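Local atomic coordinates of putative xanthine dehydrogenase YAGS fad-binding subunit (Escherichia coli, PDB entry 5G5G), a protein that probably oxidises aldehydes in the periplasm, as the subunit of a three-chain enzyme that holds the molybdenum ion and its pterin cytosine dinucleotide. Residues V461-T466 / T474-T479; R24-L29 / S235-G240. All coordinates share one frame; numbering follows the deposited sequence.

Contact 1: V461-T466 / T474-T479; sequences VETDMT and TILAQT. With MCN (pterin cytosine dinucleotide), chain Y.
The closest approaches between 461-466, which runs on from strand 459-462, and helix 472-484 both fall on one methyl, Leu476 CD1, which meets Thr463 and Met465. One residue before the leucine, Ile475 turns to the cofactor instead: its CG1 lies between the backbone N and the carbonyl carbon (chi1 60°), and the terminal CD1 comes to 3.7 Å from O3' on the ribose of the pterin cytosine dinucleotide, while CG2 packs against the ribose carbon C2D. Leu476 CD1 sits 4.1 Å from Thr463 CG2, the two side chains crossing at about a right angle, and 4.3 Å from Met465 CG. Thr463 thus gives its methyl to the leucine while its hydroxyl bonds to Gly448 O. The bend of Met465 at chi2 (61°) carries the chain on past the leucine, and its CE ends 3.9 Å from the phosphate oxygen O2B of the cofactor. Farther along the helix, Ala477 packs on Val491 and Val493. At Thr479 the chain bonds back to Ile475 O twice, through its N at 3.0 Å and through OG1 at 2.8 Å, the two donors reaching the oxygen from opposite faces of the carbonyl plane. The contact is the strand-to-helix half of a beta-alpha-beta crossover: strand 459-462 lies parallel to strand 491-494, with Val461 bonded through its backbone to Ala492 and His494, and helix 511-534 packs on Ile475 and Leu476 through Ala512, Ser515 and Val519.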
loop_
_atom_site.group_PDB
_atom_site.type_symbol
_atom_site.label_atom_id
_atom_site.label_comp_id
_atom_site.label_asym_id
_atom_site.label_seq_id
_atom_site.Cartn_x
_atom_site.Cartn_y
_atom_site.Cartn_z
ATOM N N VAL C 461 10.353 30.907 -2.306
ATOM C CA VAL C 461 8.904 30.750 -2.277
ATOM C C VAL C 461 8.530 30.116 -0.933
ATOM O O VAL C 461 9.132 29.123 -0.568
ATOM C CB VAL C 461 8.406 29.840 -3.388
ATOM C CG1 VAL C 461 6.921 29.549 -3.249
ATOM C CG2 VAL C 461 8.723 30.454 -4.755
ATOM N N GLU C 462 7.581 30.730 -0.220
ATOM C CA GLU C 462 7.017 30.138 1.002
ATOM C C GLU C 462 5.507 30.007 0.864
ATOM O O GLU C 462 4.823 30.989 0.590
ATOM C CB GLU C 462 7.300 31.004 2.206
ATOM C CG GLU C 462 8.805 31.171 2.485
ATOM C CD GLU C 462 9.168 32.347 3.370
ATOM O OE1 GLU C 462 8.496 33.409 3.322
ATOM O OE2 GLU C 462 10.180 32.229 4.064
ATOM N N THR C 463 4.997 28.823 1.134
ATOM C CA THR C 463 3.551 28.610 1.224
ATOM C C THR C 463 3.277 27.353 2.068
ATOM O O THR C 463 4.098 26.447 2.103
ATOM C CB THR C 463 2.938 28.526 -0.189
ATOM O OG1 THR C 463 1.535 28.286 -0.093
ATOM C CG2 THR C 463 3.635 27.433 -1.051
ATOM N N ASP C 464 2.135 27.273 2.722
ATOM C CA ASP C 464 1.855 26.082 3.528
ATOM C C ASP C 464 1.370 24.859 2.700
ATOM O O ASP C 464 1.015 23.797 3.254
ATOM C CB ASP C 464 0.870 26.390 4.661
ATOM C CG ASP C 464 -0.601 26.376 4.237
ATOM O OD1 ASP C 464 -0.916 26.255 3.009
ATOM O OD2 ASP C 464 -1.478 26.531 5.135
ATOM N N MET C 465 1.338 25.014 1.390
ATOM C CA MET C 465 1.077 23.870 0.512
ATOM C C MET C 465 1.964 22.683 0.818
ATOM O O MET C 465 3.108 22.861 1.227
ATOM C CB MET C 465 1.282 24.293 -0.940
ATOM C CG MET C 465 0.979 23.218 -1.938
ATOM S SD MET C 465 -0.740 22.652 -1.861
ATOM C CE MET C 465 -0.626 21.347 -3.022
ATOM N N THR C 466 1.419 21.492 0.661
ATOM C CA THR C 466 2.158 20.239 0.889
ATOM C C THR C 466 2.568 19.561 -0.405
ATOM O O THR C 466 1.947 19.762 -1.510
ATOM C CB THR C 466 1.307 19.271 1.742
ATOM O OG1 THR C 466 0.002 19.124 1.130
ATOM C CG2 THR C 466 1.176 19.800 3.124
ATOM N N THR C 474 8.479 21.053 -6.880
ATOM C CA THR C 474 9.008 21.286 -8.198
ATOM C C THR C 474 8.163 22.227 -9.063
ATOM O O THR C 474 8.670 23.181 -9.620
ATOM C CB THR C 474 9.241 19.947 -8.878
ATOM O OG1 THR C 474 9.996 19.161 -7.969
ATOM C CG2 THR C 474 9.966 20.110 -10.151
ATOM N N ILE C 475 6.879 21.990 -9.142
ATOM C CA ILE C 475 6.024 22.863 -9.922
ATOM C C ILE C 475 5.888 24.290 -9.386
ATOM O O ILE C 475 5.766 25.233 -10.170
ATOM C CB ILE C 475 4.641 22.249 -10.221
ATOM C CG1 ILE C 475 3.849 21.933 -8.930
ATOM C CG2 ILE C 475 4.872 21.040 -11.130
ATOM C CD1 ILE C 475 2.336 21.753 -9.149
ATOM N N LEU C 476 5.982 24.455 -8.063
ATOM C CA LEU C 476 6.020 25.800 -7.502
ATOM C C LEU C 476 7.345 26.485 -7.853
ATOM O O LEU C 476 7.338 27.673 -8.212
ATOM C CB LEU C 476 5.813 25.772 -5.982
ATOM C CG LEU C 476 4.385 25.312 -5.599
ATOM C CD1 LEU C 476 4.287 24.869 -4.145
ATOM C CD2 LEU C 476 3.366 26.415 -5.801
ATOM N N ALA C 477 8.467 25.741 -7.823
ATOM C CA ALA C 477 9.754 26.301 -8.287
ATOM C C ALA C 477 9.700 26.697 -9.774
ATOM O O ALA C 477 10.123 27.791 -10.178
ATOM C CB ALA C 477 10.888 25.322 -8.021
ATOM N N GLN C 478 9.097 25.840 -10.579
ATOM C CA GLN C 478 8.983 26.125 -12.012
ATOM C C GLN C 478 8.179 27.396 -12.290
ATOM O O GLN C 478 8.541 28.208 -13.204
ATOM C CB GLN C 478 8.396 24.958 -12.753
ATOM C CG GLN C 478 9.284 23.702 -12.777
ATOM C CD GLN C 478 8.533 22.477 -13.326
ATOM O OE1 GLN C 478 8.098 21.584 -12.591
ATOM N NE2 GLN C 478 8.361 22.442 -14.647
ATOM N N THR C 479 7.100 27.564 -11.526
ATOM C CA THR C 479 6.222 28.737 -11.646
ATOM C C THR C 479 6.932 30.029 -11.320
ATOM O O THR C 479 6.964 30.988 -12.119
ATOM C CB THR C 479 4.948 28.578 -10.795
ATOM O OG1 THR C 479 4.250 27.376 -11.185
ATOM C CG2 THR C 479 4.039 29.797 -10.956
HETATM N N1 MCN Y . 0.402 18.142 -12.232
HETATM C C2 MCN Y . 1.136 18.753 -13.346
HETATM N N3 MCN Y . 0.064 19.553 -14.084
HETATM C C4 MCN Y . -1.250 19.646 -13.954
HETATM C C5 MCN Y . -1.737 19.027 -12.673
HETATM C C6 MCN Y . -0.938 18.288 -11.961
HETATM O O2 MCN Y . 2.220 18.707 -13.613
HETATM N N4 MCN Y . -2.097 20.254 -14.705
HETATM C "C1'" MCN Y . 1.228 17.178 -11.524
HETATM C C2D MCN Y . 2.261 17.884 -10.568
HETATM O "O2'" MCN Y . 3.391 17.037 -10.375
HETATM C "C3'" MCN Y . 1.436 17.965 -9.387
HETATM C C4D MCN Y . 0.568 16.641 -9.192
HETATM O O4D MCN Y . 0.406 16.373 -10.668
HETATM O "O3'" MCN Y . 2.091 18.180 -8.085
HETATM C "C5'" MCN Y . -0.725 16.599 -8.623
HETATM O "O5'" MCN Y . -1.435 17.809 -8.739
HETATM P PA MCN Y . -2.971 17.787 -8.526
HETATM O O1A MCN Y . -3.412 19.242 -8.378
HETATM O O2A MCN Y . -3.617 16.885 -9.519
HETATM O O3A MCN Y . -3.157 17.041 -7.027
HETATM P PB MCN Y . -3.019 17.800 -5.647
HETATM O O1B MCN Y . -4.310 18.373 -5.249
HETATM O O2B MCN Y . -1.805 18.670 -5.671
HETATM O O3B MCN Y . -2.611 16.564 -4.764
HETATM C C10 MCN Y . -3.679 15.693 -4.195
HETATM C "C9'" MCN Y . -3.873 14.418 -4.935
HETATM C "C8'" MCN Y . -5.160 13.685 -4.264
HETATM S "S8'" MCN Y . -6.544 14.554 -3.895
HETATM C "C7'" MCN Y . -4.963 12.520 -3.884
HETATM S "S7'" MCN Y . -6.188 11.617 -2.946
HETATM C "C6'" MCN Y . -3.773 11.645 -4.383
HETATM C C7 MCN Y . -3.057 12.518 -5.520
HETATM O "O9'" MCN Y . -2.717 13.771 -5.083
HETATM N "N5'" MCN Y . -2.827 11.619 -3.149
HETATM C C4A MCN Y . -1.403 11.202 -3.355
HETATM N "N8'" MCN Y . -1.781 11.841 -5.835
HETATM C C4B MCN Y . -0.963 11.433 -4.842
HETATM N "N1'" MCN Y . 0.300 10.948 -5.181
HETATM C "C2'" MCN Y . 1.302 10.729 -4.229
HETATM N "N2'" MCN Y . 2.427 10.280 -4.519
HETATM N "N3'" MCN Y . 0.839 10.538 -2.956
HETATM C "C4'" MCN Y . -0.356 10.914 -2.363
HETATM O "O4'" MCN Y . -0.825 10.846 -1.212
#

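Contact 2: R24-L29 / S235-G240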
loop_
_atom_site.group_PDB
_atom_site.type_symbol
_atom_site.label_atom_id
_atom_site.label_comp_id
_atom_site.label_asym_id
_atom_site.label_seq_id
_atom_site.Cartn_x
_atom_site.Cartn_y
_atom_site.Cartn_z
ATOM N N ARG C 24 12.523 16.267 -9.982
ATOM C CA ARG C 24 12.051 16.757 -8.708
ATOM C C ARG C 24 13.138 17.398 -7.892
ATOM O O ARG C 24 14.245 16.830 -7.728
ATOM C CB ARG C 24 11.570 15.593 -7.857
ATOM C CG ARG C 24 10.282 15.189 -8.228
ATOM C CD ARG C 24 9.890 14.008 -7.340
ATOM N NE ARG C 24 8.940 13.285 -8.156
ATOM C CZ ARG C 24 7.641 13.176 -7.959
ATOM N NH1 ARG C 24 7.047 13.757 -6.957
ATOM N NH2 ARG C 24 6.923 12.512 -8.830
ATOM N N ILE C 25 12.852 18.586 -7.349
ATOM C CA ILE C 25 13.855 19.338 -6.611
ATOM C C ILE C 25 14.076 18.753 -5.206
ATOM O O ILE C 25 15.136 19.004 -4.613
ATOM C CB ILE C 25 13.611 20.859 -6.556
ATOM C CG1 ILE C 25 12.360 21.212 -5.803
ATOM C CG2 ILE C 25 13.512 21.388 -8.002
ATOM C CD1 ILE C 25 12.273 22.682 -5.448
ATOM N N ASP C 26 13.143 17.952 -4.764
ATOM C CA ASP C 26 13.316 17.176 -3.522
ATOM C C ASP C 26 14.013 15.824 -3.752
ATOM O O ASP C 26 14.135 15.048 -2.800
ATOM C CB ASP C 26 11.986 17.008 -2.743
ATOM C CG ASP C 26 10.802 16.496 -3.580
ATOM O OD1 ASP C 26 10.857 16.658 -4.839
ATOM O OD2 ASP C 26 9.788 16.052 -3.006
ATOM N N GLY C 27 14.400 15.544 -4.992
ATOM C CA GLY C 27 15.020 14.246 -5.332
ATOM C C GLY C 27 16.306 13.908 -4.572
ATOM O O GLY C 27 16.421 12.819 -3.999
ATOM N N PRO C 28 17.271 14.843 -4.526
ATOM C CA PRO C 28 18.467 14.555 -3.777
ATOM C C PRO C 28 18.177 14.188 -2.308
ATOM O O PRO C 28 18.800 13.250 -1.816
ATOM C CB PRO C 28 19.269 15.832 -3.885
ATOM C CG PRO C 28 18.914 16.347 -5.283
ATOM C CD PRO C 28 17.428 16.078 -5.342
ATOM N N LEU C 29 17.271 14.892 -1.633
ATOM C CA LEU C 29 16.931 14.512 -0.247
ATOM C C LEU C 29 16.221 13.145 -0.164
ATOM O O LEU C 29 16.551 12.330 0.699
ATOM C CB LEU C 29 16.084 15.588 0.449
ATOM C CG LEU C 29 16.743 16.924 0.649
ATOM C CD1 LEU C 29 15.668 17.878 1.153
ATOM C CD2 LEU C 29 17.879 16.861 1.632
ATOM N N SER C 235 4.788 19.979 8.310
ATOM C CA SER C 235 4.759 18.746 7.550
ATOM C C SER C 235 5.385 18.942 6.139
ATOM O O SER C 235 4.656 18.944 5.125
ATOM C CB SER C 235 3.297 18.268 7.470
ATOM O OG SER C 235 3.259 16.917 7.079
ATOM N N PRO C 236 6.711 19.116 6.063
ATOM C CA PRO C 236 7.355 19.418 4.777
ATOM C C PRO C 236 7.483 18.222 3.871
ATOM O O PRO C 236 7.569 18.381 2.655
ATOM C CB PRO C 236 8.742 19.992 5.199
ATOM C CG PRO C 236 9.025 19.307 6.519
ATOM C CD PRO C 236 7.671 19.254 7.193
ATOM N N TYR C 237 7.522 17.026 4.453
ATOM C CA TYR C 237 7.573 15.748 3.716
ATOM C C TYR C 237 6.564 14.759 4.276
ATOM O O TYR C 237 6.521 14.530 5.490
ATOM C CB TYR C 237 8.985 15.123 3.712
ATOM C CG TYR C 237 9.974 16.040 3.086
ATOM C CD1 TYR C 237 10.011 16.198 1.720
ATOM C CD2 TYR C 237 10.808 16.838 3.882
ATOM C CE1 TYR C 237 10.878 17.109 1.130
ATOM C CE2 TYR C 237 11.655 17.758 3.295
ATOM C CZ TYR C 237 11.661 17.878 1.922
ATOM O OH TYR C 237 12.502 18.785 1.367
ATOM N N ILE C 238 5.745 14.196 3.392
ATOM C CA ILE C 238 4.635 13.301 3.749
ATOM C C ILE C 238 4.816 12.057 2.900
ATOM O O ILE C 238 4.929 12.156 1.672
ATOM C CB ILE C 238 3.292 13.937 3.434
ATOM C CG1 ILE C 238 3.088 15.114 4.364
ATOM C CG2 ILE C 238 2.121 12.943 3.569
ATOM C CD1 ILE C 238 2.735 16.373 3.712
ATOM N N GLY C 239 4.881 10.905 3.547
ATOM C CA GLY C 239 5.081 9.666 2.904
ATOM C C GLY C 239 3.773 9.102 2.388
ATOM O O GLY C 239 3.425 7.940 2.676
ATOM N N GLY C 240 3.093 9.874 1.528
ATOM C CA GLY C 240 1.840 9.431 0.946
ATOM C C GLY C 240 0.657 9.692 1.845
ATOM O O GLY C 240 0.785 9.734 3.077
#
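Gly27 N donates to Arg24 O over 3.0 Å and closes the type I turn that presents Asp26 to the ring of Tyr237. Asp26 CB meets that ring at its edge, near the ring plane, 4.0 Å from CE1. Its carboxylate is engaged elsewhere, OD2 forming a salt bridge with Lys30 in the short helix that follows the turn. On the first turn of this helix, Leu29 has CG anti to the carbonyl carbon (chi1 -64°), and its CD1 comes in obliquely on the phenol end of the tyrosine, 3.3 Å from OH and 4.1 Å from CZ. The two side chains cross at about a right angle. Tyr237 OH is hydrogen-bonded to a glycerol, probably from the crystallisation liquor, and its ring also meets that of Tyr473, the planes inclined by about 25°. Past the tyrosine the chain makes an inverse gamma turn centred on Gly239, with a weak bond from Gly240 N to Ile238 O. Gly240 touches the cofactor. Tyr237 lies just before the glycines at 239-240 in sequence, and such a glycine-rich loop at the pterin is consistent with the molybdenum subunits of the xanthine oxidase family.

Overall arrangement
The two contacts lie side by side, their centres about 12 Å apart, and touch directly. Thr474 OG1, on the helix of contact 1, is 3.0 Å from Ile25 N in the turn of contact 2, a probable hydrogen bond; Ala477 CB packs on Ile25 CD1 at 3.9 Å. Thr466 CB rests 3.8 Å from Ile238 CD1, so 461-466 also borders 235-240. Both contacts reach the pterin cytosine dinucleotide: contact 1 through Met465, whose side chain is about 10 Å from the dioxothiomolybdenum ion, and through Ile475, contact 2 through Gly240. The next residue, Gly241, bonds to the cofactor through its N.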